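Local coordinates for protein glycosyl hydrolase (Bacteroides ovatus, PDB 3QC2) that is a glycosyl hydrolase whose chain probably folds as a five-bladed beta-propeller, as in other members of its clan, at residues A213-D218 with T223-I228; V135-Q140 with G163-K168; R125-D130 with I184-V189. All coordinates share one frame; numbering follows the deposited sequence.

Contact 1: residues A213-D218 with T223-I228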
loop_
_atom_site.group_PDB
_atom_site.type_symbol
_atom_site.label_atom_id
_atom_site.label_comp_id
_atom_site.label_asym_id
_atom_site.label_seq_id
_atom_site.Cartn_x
_atom_site.Cartn_y
_atom_site.Cartn_z
ATOM N N ALA A 213 -5.522 14.230 -2.540
ATOM C CA ALA A 213 -6.781 13.635 -2.096
ATOM C C ALA A 213 -7.776 13.595 -3.238
ATOM O O ALA A 213 -7.581 14.245 -4.282
ATOM C CB ALA A 213 -7.348 14.386 -0.921
ATOM N N ALA A 214 -8.836 12.813 -3.044
ATOM C CA ALA A 214 -9.887 12.657 -4.040
ATOM C C ALA A 214 -11.170 12.173 -3.384
ATOM O O ALA A 214 -11.142 11.594 -2.301
ATOM C CB ALA A 214 -9.447 11.684 -5.123
ATOM N N THR A 215 -12.291 12.426 -4.042
ATOM C CA THR A 215 -13.590 12.023 -3.533
ATOM C C THR A 215 -14.344 11.231 -4.587
ATOM O O THR A 215 -13.974 11.247 -5.768
ATOM C CB THR A 215 -14.448 13.241 -3.147
ATOM O OG1 THR A 215 -14.823 13.963 -4.328
ATOM C CG2 THR A 215 -13.688 14.162 -2.178
ATOM N N SER A 216 -15.406 10.547 -4.163
ATOM C CA SER A 216 -16.231 9.764 -5.082
ATOM C C SER A 216 -17.630 9.515 -4.527
ATOM O O SER A 216 -17.836 9.498 -3.316
ATOM C CB SER A 216 -15.557 8.429 -5.399
ATOM O OG SER A 216 -16.311 7.686 -6.336
ATOM N N ASP A 217 -18.582 9.339 -5.432
ATOM C CA ASP A 217 -19.963 9.033 -5.070
ATOM C C ASP A 217 -20.244 7.530 -5.147
ATOM O O ASP A 217 -21.177 7.046 -4.516
ATOM C CB ASP A 217 -20.927 9.768 -6.007
ATOM C CG ASP A 217 -20.899 11.269 -5.808
ATOM O OD1 ASP A 217 -21.074 11.722 -4.649
ATOM O OD2 ASP A 217 -20.730 12.001 -6.811
ATOM N N ASP A 218 -19.415 6.799 -5.901
ATOM C CA ASP A 218 -19.631 5.358 -6.145
ATOM C C ASP A 218 -18.392 4.443 -5.949
ATOM O O ASP A 218 -18.444 3.267 -6.290
ATOM C CB ASP A 218 -20.154 5.185 -7.587
ATOM C CG ASP A 218 -19.178 5.751 -8.646
ATOM O OD1 ASP A 218 -18.005 6.045 -8.302
ATOM O OD2 ASP A 218 -19.588 5.902 -9.815
ATOM N N THR A 223 -12.735 11.854 -8.228
ATOM C CA THR A 223 -12.485 13.231 -8.630
ATOM C C THR A 223 -11.412 13.824 -7.698
ATOM O O THR A 223 -11.647 13.965 -6.499
ATOM C CB THR A 223 -13.776 14.078 -8.531
ATOM O OG1 THR A 223 -14.817 13.460 -9.298
ATOM C CG2 THR A 223 -13.539 15.499 -9.040
ATOM N N PRO A 224 -10.224 14.160 -8.249
ATOM C CA PRO A 224 -9.171 14.725 -7.389
ATOM C C PRO A 224 -9.560 16.071 -6.810
ATOM O O PRO A 224 -10.300 16.827 -7.443
ATOM C CB PRO A 224 -7.968 14.899 -8.350
ATOM C CG PRO A 224 -8.316 14.180 -9.576
ATOM C CD PRO A 224 -9.804 14.101 -9.658
ATOM N N ILE A 225 -9.083 16.359 -5.601
ATOM C CA ILE A 225 -9.341 17.641 -4.954
ATOM C C ILE A 225 -8.403 18.616 -5.602
ATOM O O ILE A 225 -7.194 18.382 -5.670
ATOM C CB ILE A 225 -9.149 17.559 -3.436
ATOM C CG1 ILE A 225 -10.240 16.646 -2.852
ATOM C CG2 ILE A 225 -9.226 18.951 -2.796
ATOM C CD1 ILE A 225 -10.189 16.490 -1.367
ATOM N N VAL A 226 -8.955 19.703 -6.105
ATOM C CA VAL A 226 -8.169 20.661 -6.852
ATOM C C VAL A 226 -8.244 22.076 -6.300
ATOM O O VAL A 226 -9.144 22.420 -5.550
ATOM C CB VAL A 226 -8.601 20.662 -8.364
ATOM C CG1 VAL A 226 -8.379 19.288 -8.974
ATOM C CG2 VAL A 226 -10.063 21.078 -8.514
ATOM N N ASN A 227 -7.261 22.877 -6.688
ATOM C CA ASN A 227 -7.165 24.271 -6.300
ATOM C C ASN A 227 -8.094 25.138 -7.150
ATOM O O ASN A 227 -8.766 24.637 -8.065
ATOM C CB ASN A 227 -5.715 24.753 -6.469
ATOM C CG ASN A 227 -4.757 24.117 -5.465
ATOM O OD1 ASN A 227 -5.000 24.140 -4.267
ATOM N ND2 ASN A 227 -3.650 23.579 -5.960
ATOM N N ILE A 228 -8.119 26.438 -6.853
ATOM C CA ILE A 228 -8.940 27.405 -7.601
ATOM C C ILE A 228 -8.625 27.341 -9.106
ATOM O O ILE A 228 -9.534 27.408 -9.933
ATOM C CB ILE A 228 -8.705 28.875 -7.104
ATOM C CG1 ILE A 228 -9.058 29.024 -5.612
ATOM C CG2 ILE A 228 -9.545 29.875 -7.934
ATOM C CD1 ILE A 228 -8.625 30.365 -4.994
HETATM O O HOH W 1 -5.566 16.711 -4.008
#

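Contact 2: residues V135-Q140 with G163-K168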
loop_
_atom_site.group_PDB
_atom_site.type_symbol
_atom_site.label_atom_id
_atom_site.label_comp_id
_atom_site.label_asym_id
_atom_site.label_seq_id
_atom_site.Cartn_x
_atom_site.Cartn_y
_atom_site.Cartn_z
ATOM N N VAL A 135 -12.863 -3.080 -2.556
ATOM C CA VAL A 135 -12.423 -2.108 -3.538
ATOM C C VAL A 135 -10.892 -2.066 -3.548
ATOM O O VAL A 135 -10.254 -1.739 -2.522
ATOM C CB VAL A 135 -12.975 -0.701 -3.220
ATOM C CG1 VAL A 135 -12.508 0.327 -4.275
ATOM C CG2 VAL A 135 -14.507 -0.731 -3.136
HETATM N N MSE A 136 -10.303 -2.387 -4.703
HETATM C CA MSE A 136 -8.865 -2.392 -4.852
HETATM C C MSE A 136 -8.366 -1.207 -5.631
HETATM O O MSE A 136 -8.815 -0.956 -6.743
HETATM C CB MSE A 136 -8.404 -3.654 -5.567
HETATM C CG MSE A 136 -6.927 -3.613 -6.004
HETATM SE SE MSE A 136 -6.398 -5.196 -6.937
HETATM C CE MSE A 136 -6.429 -6.363 -5.464
HETATM N N MSE A 137 -7.422 -0.488 -5.038
HETATM C CA MSE A 137 -6.737 0.609 -5.690
HETATM C C MSE A 137 -5.367 0.052 -6.032
HETATM O O MSE A 137 -4.639 -0.392 -5.132
HETATM C CB MSE A 137 -6.584 1.789 -4.746
HETATM C CG MSE A 137 -7.909 2.400 -4.254
HETATM SE SE MSE A 137 -8.980 3.146 -5.701
HETATM C CE MSE A 137 -7.723 4.293 -6.455
ATOM N N TYR A 138 -5.015 0.044 -7.315
ATOM C CA TYR A 138 -3.707 -0.489 -7.758
ATOM C C TYR A 138 -3.149 0.316 -8.906
ATOM O O TYR A 138 -3.842 1.166 -9.471
ATOM C CB TYR A 138 -3.845 -1.934 -8.188
ATOM C CG TYR A 138 -4.614 -2.134 -9.481
ATOM C CD1 TYR A 138 -6.013 -2.097 -9.501
ATOM C CD2 TYR A 138 -3.946 -2.391 -10.679
ATOM C CE1 TYR A 138 -6.734 -2.302 -10.694
ATOM C CE2 TYR A 138 -4.660 -2.591 -11.891
ATOM C CZ TYR A 138 -6.051 -2.543 -11.882
ATOM O OH TYR A 138 -6.748 -2.740 -13.035
ATOM N N THR A 139 -1.905 0.023 -9.271
ATOM C CA THR A 139 -1.240 0.711 -10.342
ATOM C C THR A 139 -1.222 -0.100 -11.632
ATOM O O THR A 139 -0.820 -1.266 -11.638
ATOM C CB THR A 139 0.248 1.016 -9.995
ATOM O OG1 THR A 139 0.338 1.684 -8.729
ATOM C CG2 THR A 139 0.889 1.879 -11.101
ATOM N N GLN A 140 -1.656 0.530 -12.721
ATOM C CA GLN A 140 -1.588 -0.060 -14.054
ATOM C C GLN A 140 -0.243 0.369 -14.631
ATOM O O GLN A 140 0.104 1.557 -14.569
ATOM C CB GLN A 140 -2.737 0.441 -14.937
ATOM C CG GLN A 140 -4.108 -0.043 -14.482
ATOM C CD GLN A 140 -5.223 0.435 -15.369
ATOM O OE1 GLN A 140 -5.326 1.634 -15.678
ATOM N NE2 GLN A 140 -6.090 -0.485 -15.769
ATOM N N GLY A 163 -10.996 0.372 -14.679
ATOM C CA GLY A 163 -10.083 1.327 -15.304
ATOM C C GLY A 163 -9.552 2.387 -14.356
ATOM O O GLY A 163 -9.798 2.330 -13.165
ATOM N N PRO A 164 -8.791 3.359 -14.896
ATOM C CA PRO A 164 -8.206 4.439 -14.109
ATOM C C PRO A 164 -9.222 5.157 -13.208
ATOM O O PRO A 164 -10.331 5.454 -13.641
ATOM C CB PRO A 164 -7.669 5.396 -15.178
ATOM C CG PRO A 164 -7.376 4.544 -16.338
ATOM C CD PRO A 164 -8.364 3.419 -16.313
ATOM N N ALA A 165 -8.819 5.434 -11.966
ATOM C CA ALA A 165 -9.684 6.088 -10.997
ATOM C C ALA A 165 -10.111 7.493 -11.437
ATOM O O ALA A 165 -11.246 7.920 -11.176
ATOM C CB ALA A 165 -8.977 6.147 -9.603
ATOM N N PHE A 166 -9.211 8.197 -12.119
ATOM C CA PHE A 166 -9.468 9.561 -12.553
ATOM C C PHE A 166 -9.773 9.659 -14.048
ATOM O O PHE A 166 -9.552 10.696 -14.654
ATOM C CB PHE A 166 -8.257 10.448 -12.220
ATOM C CG PHE A 166 -7.776 10.329 -10.779
ATOM C CD1 PHE A 166 -8.665 10.437 -9.717
ATOM C CD2 PHE A 166 -6.419 10.172 -10.494
ATOM C CE1 PHE A 166 -8.223 10.344 -8.409
ATOM C CE2 PHE A 166 -5.968 10.085 -9.177
ATOM C CZ PHE A 166 -6.860 10.170 -8.142
ATOM N N ALA A 167 -10.311 8.588 -14.631
ATOM C CA ALA A 167 -10.580 8.546 -16.080
ATOM C C ALA A 167 -11.626 9.553 -16.581
ATOM O O ALA A 167 -11.429 10.181 -17.621
ATOM C CB ALA A 167 -10.985 7.140 -16.497
ATOM N N LYS A 168 -12.726 9.700 -15.842
ATOM C CA LYS A 168 -13.854 10.577 -16.261
ATOM C C LYS A 168 -13.842 11.996 -15.662
ATOM O O LYS A 168 -14.323 12.940 -16.295
ATOM C CB LYS A 168 -15.184 9.897 -15.922
ATOM C CG LYS A 168 -15.408 8.547 -16.638
HETATM O O HOH W 2 -9.049 -1.272 -13.485
#

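Contact 3: residues R125-D130 with I184-V189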
loop_
_atom_site.group_PDB
_atom_site.type_symbol
_atom_site.label_atom_id
_atom_site.label_comp_id
_atom_site.label_asym_id
_atom_site.label_seq_id
_atom_site.Cartn_x
_atom_site.Cartn_y
_atom_site.Cartn_z
ATOM N N ARG A 125 -3.975 -1.961 -2.782
ATOM C CA ARG A 125 -4.487 -1.532 -1.500
ATOM C C ARG A 125 -5.969 -1.888 -1.556
ATOM O O ARG A 125 -6.650 -1.552 -2.531
ATOM C CB ARG A 125 -4.276 -0.041 -1.296
ATOM C CG ARG A 125 -2.819 0.326 -1.054
ATOM C CD ARG A 125 -2.569 1.779 -1.289
ATOM N NE ARG A 125 -1.179 2.153 -1.042
ATOM C CZ ARG A 125 -0.161 1.917 -1.868
ATOM N NH1 ARG A 125 -0.342 1.267 -3.020
ATOM N NH2 ARG A 125 1.060 2.319 -1.529
ATOM N N ILE A 126 -6.451 -2.601 -0.535
ATOM C CA ILE A 126 -7.829 -3.052 -0.495
ATOM C C ILE A 126 -8.573 -2.574 0.748
ATOM O O ILE A 126 -8.066 -2.668 1.863
ATOM C CB ILE A 126 -7.908 -4.613 -0.554
ATOM C CG1 ILE A 126 -7.333 -5.136 -1.895
ATOM C CG2 ILE A 126 -9.361 -5.097 -0.367
ATOM C CD1 ILE A 126 -7.356 -6.686 -2.032
ATOM N N ALA A 127 -9.772 -2.044 0.528
ATOM C CA ALA A 127 -10.662 -1.623 1.584
ATOM C C ALA A 127 -12.009 -2.269 1.266
ATOM O O ALA A 127 -12.278 -2.615 0.103
ATOM C CB ALA A 127 -10.774 -0.119 1.623
ATOM N N VAL A 128 -12.843 -2.457 2.285
ATOM C CA VAL A 128 -14.149 -3.103 2.099
ATOM C C VAL A 128 -15.281 -2.228 2.597
ATOM O O VAL A 128 -15.158 -1.576 3.614
ATOM C CB VAL A 128 -14.220 -4.483 2.835
ATOM C CG1 VAL A 128 -14.056 -4.312 4.341
ATOM C CG2 VAL A 128 -15.560 -5.221 2.497
ATOM N N THR A 129 -16.394 -2.231 1.861
ATOM C CA THR A 129 -17.569 -1.462 2.248
ATOM C C THR A 129 -18.317 -2.182 3.357
ATOM O O THR A 129 -18.000 -3.322 3.696
ATOM C CB THR A 129 -18.572 -1.261 1.054
ATOM O OG1 THR A 129 -19.112 -2.535 0.635
ATOM C CG2 THR A 129 -17.898 -0.571 -0.111
ATOM N N ASP A 130 -19.303 -1.501 3.925
ATOM C CA ASP A 130 -20.168 -2.084 4.952
ATOM C C ASP A 130 -20.724 -3.425 4.538
ATOM O O ASP A 130 -20.740 -4.350 5.323
ATOM C CB ASP A 130 -21.359 -1.150 5.233
ATOM C CG ASP A 130 -21.058 -0.127 6.271
ATOM O OD1 ASP A 130 -20.777 -0.546 7.424
ATOM O OD2 ASP A 130 -21.151 1.096 5.964
ATOM N N ILE A 184 -7.887 4.634 0.660
ATOM C CA ILE A 184 -9.278 5.013 0.928
ATOM C C ILE A 184 -9.510 5.190 2.422
ATOM O O ILE A 184 -8.906 4.483 3.244
ATOM C CB ILE A 184 -10.277 3.976 0.365
ATOM C CG1 ILE A 184 -10.152 3.883 -1.156
ATOM C CG2 ILE A 184 -11.716 4.347 0.738
ATOM C CD1 ILE A 184 -11.037 2.818 -1.774
ATOM N N LEU A 185 -10.377 6.139 2.771
ATOM C CA LEU A 185 -10.696 6.408 4.168
ATOM C C LEU A 185 -11.593 5.312 4.727
ATOM O O LEU A 185 -12.581 4.930 4.098
ATOM C CB LEU A 185 -11.386 7.756 4.313
ATOM C CG LEU A 185 -11.657 8.218 5.746
ATOM C CD1 LEU A 185 -10.347 8.398 6.531
ATOM C CD2 LEU A 185 -12.424 9.485 5.716
ATOM N N THR A 186 -11.237 4.826 5.917
ATOM C CA THR A 186 -11.960 3.779 6.580
ATOM C C THR A 186 -12.129 4.089 8.054
ATOM O O THR A 186 -11.491 4.996 8.581
ATOM C CB THR A 186 -11.201 2.432 6.485
ATOM O OG1 THR A 186 -9.954 2.531 7.190
ATOM C CG2 THR A 186 -10.941 2.056 5.034
ATOM N N GLU A 187 -13.000 3.313 8.710
ATOM C CA GLU A 187 -13.247 3.423 10.144
ATOM C C GLU A 187 -13.586 2.040 10.715
ATOM O O GLU A 187 -14.179 1.204 10.034
ATOM C CB GLU A 187 -14.398 4.391 10.436
ATOM C CG GLU A 187 -14.670 4.576 11.963
ATOM C CD GLU A 187 -15.796 5.558 12.285
ATOM O OE1 GLU A 187 -16.586 5.915 11.371
ATOM O OE2 GLU A 187 -15.893 5.962 13.473
ATOM N N VAL A 188 -13.187 1.809 11.957
ATOM C CA VAL A 188 -13.498 0.577 12.647
ATOM C C VAL A 188 -14.867 0.765 13.308
ATOM O O VAL A 188 -15.020 1.598 14.189
ATOM C CB VAL A 188 -12.437 0.220 13.706
ATOM C CG1 VAL A 188 -12.823 -1.028 14.440
ATOM C CG2 VAL A 188 -11.057 0.041 13.040
ATOM N N VAL A 189 -15.857 -0.002 12.842
ATOM C CA VAL A 189 -17.217 0.045 13.364
ATOM C C VAL A 189 -17.630 -1.386 13.790
ATOM O O VAL A 189 -17.656 -2.302 12.959
ATOM C CB VAL A 189 -18.196 0.597 12.303
ATOM C CG1 VAL A 189 -19.619 0.649 12.849
ATOM C CG2 VAL A 189 -17.752 1.983 11.847
#

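Contact 1: residues A213-D218 with T223-I228
Ile225 lies along Ala213 for the length of its longer branch. Its CB lies 3.8 Å from Ala213 O. The next atom, CG1, stands beside its own backbone N (chi1 -67°), which carries it back over the peptide of the other strand, 3.9 Å from Ala213 C. From there the chain runs out extended, and CD1 comes down on Ala213 CB at 3.6 Å, with Thr215 CG2 a little farther off at 4.3 Å. Phe203 and Thr296 also pack on this isoleucine.

Beneath it the backbones form an antiparallel beta hairpin, strands 212-216 and 222-224, at the outer end of a probable propeller blade. Ala213 O receives the N-H of Ile225 on a nearly straight bond (175° at the hydrogen), although that donor sits well above the carbonyl plane. Thr215 and Thr223 make the hydrogen-bonded pair: Thr223 N gives to Thr215 O at 2.8 Å, and Thr215 N gives to Thr223 O. Ala214 and Pro224, the non-hydrogen-bonded pair between these bonds, turn to the other face of the sheet and bring Ala214 CB within 3.8 Å of Pro224 CA. A water accepts from Ala213 N and lies 2.9 Å from Ile225 O, to which it can donate. At the other end Ser216 begins an ST turn, its OG taking the N-H of Asp218 at 3.3 Å.

Contact 2: residues V135-Q140 with G163-K168
Gln140 and Pro164 meet where the amide oxygen of the glutamine reaches the proline ring. OE1 touches CG and CD of Pro164, each at 3.6 Å, and the two side chains cross at about a right angle. The second touch is apolar: the terminal methyl CE of Met137, modelled as selenomethionine, rests against Ala165 CB at 3.9 Å. Bends at chi2 (-63°) and chi3 fold this chain back, so that a side chain whose CB does not point at the 163-168 segment is brought round to the alanine.

A step farther out, a water spans the gap, accepting from Gly163 N at 2.8 Å and donating to Tyr138 OH at 2.8 Å. Tyr138 OH is also hydrogen-bonded to Glu116 OE2. The same carboxylate oxygen takes a bond from Gln140 NE2, which Gln112 OE1 engages as well; these two bonds fix the rotation of the amide and direct OE1 at the proline, where it is buried without a polar partner in the model. On the other side, Pro164 opens a type I turn closed by Ala167 N on Pro164 O, and this turn presents Ala165.

In the fold, strands 134-141 and 160-164 are not direct neighbours: strand 146-153 comes between them in the antiparallel sheet, its Leu148 and Val150 packing on Met137, while Trp222 of strand 222-224 touches Ala165.

Contact 3: residues R125-D130 with I184-V189
Ala127 meets Ile184 and Thr186 from the facing strand, and the apolar touches come first. The single methyl of Ala127 points at the other segment and lies 4.0 Å from Thr186 CG2 and 4.3 Å from Ile184 CB. Both partners turn their CB toward it, so the methyl faces two residues that sit two apart on one side of strand 182-189. Small as it is, the alanine lets the backbones come close, with Ala127 CA 6.8 Å from Ile184 CA. Ile195 packs on both Ala127 and Ile184, and Val135 adds to the isoleucine's surroundings.

In the beta-propeller expected for this clan these strands would belong to successive blades: 120-128 is at one border of its four-stranded sheet, and 182-189 belongs to the next sheet. The contact is therefore made by side chains at the seam between the two sheets. Strand 192-198 helps to close that seam, since its Ile195 bonds through the backbone to Val128 while Lys196 bonds to Leu185.

The polar groups turn elsewhere. Thr186 divides its two branches: OG1 lies between the backbone N and the carbonyl carbon (chi1 64°), 6.2 Å from Ala127 CB, which leaves CG2 to do the touching. That hydroxyl is bonded to Ala254 O and to Gln193 NE2. Arg125 starts toward strand 182-189, but its chain leads off, and the guanidinium bonds through NE to Gly251 O and through NH2 to Cys250 O on strand 247-257. Glu187 forms a salt bridge with Lys196.

In the fold
Contacts 2 and 3 are buried, whereas contact 1 is only partly so and lies farthest from the centre of the chain. Contact 1 is held by backbone hydrogen bonds between hairpin neighbours; contact 2 spans an intervening strand of one sheet with side chains and a water; contact 3 joins two sheets by apolar touches alone. Contacts 2 and 3 share a sheet, in which Val135 and Met137 pair with Ala127 and Arg125, and Val135 CG1 packs on Ile184 CD1. Contact 2 meets contact 1 through Phe166, whose ring lies against Ala214 and Pro224. Contacts 1 and 3 both reach the sheet that includes strands 182-189 and 212-216, without touching, about 7 Å apart at their nearest atoms.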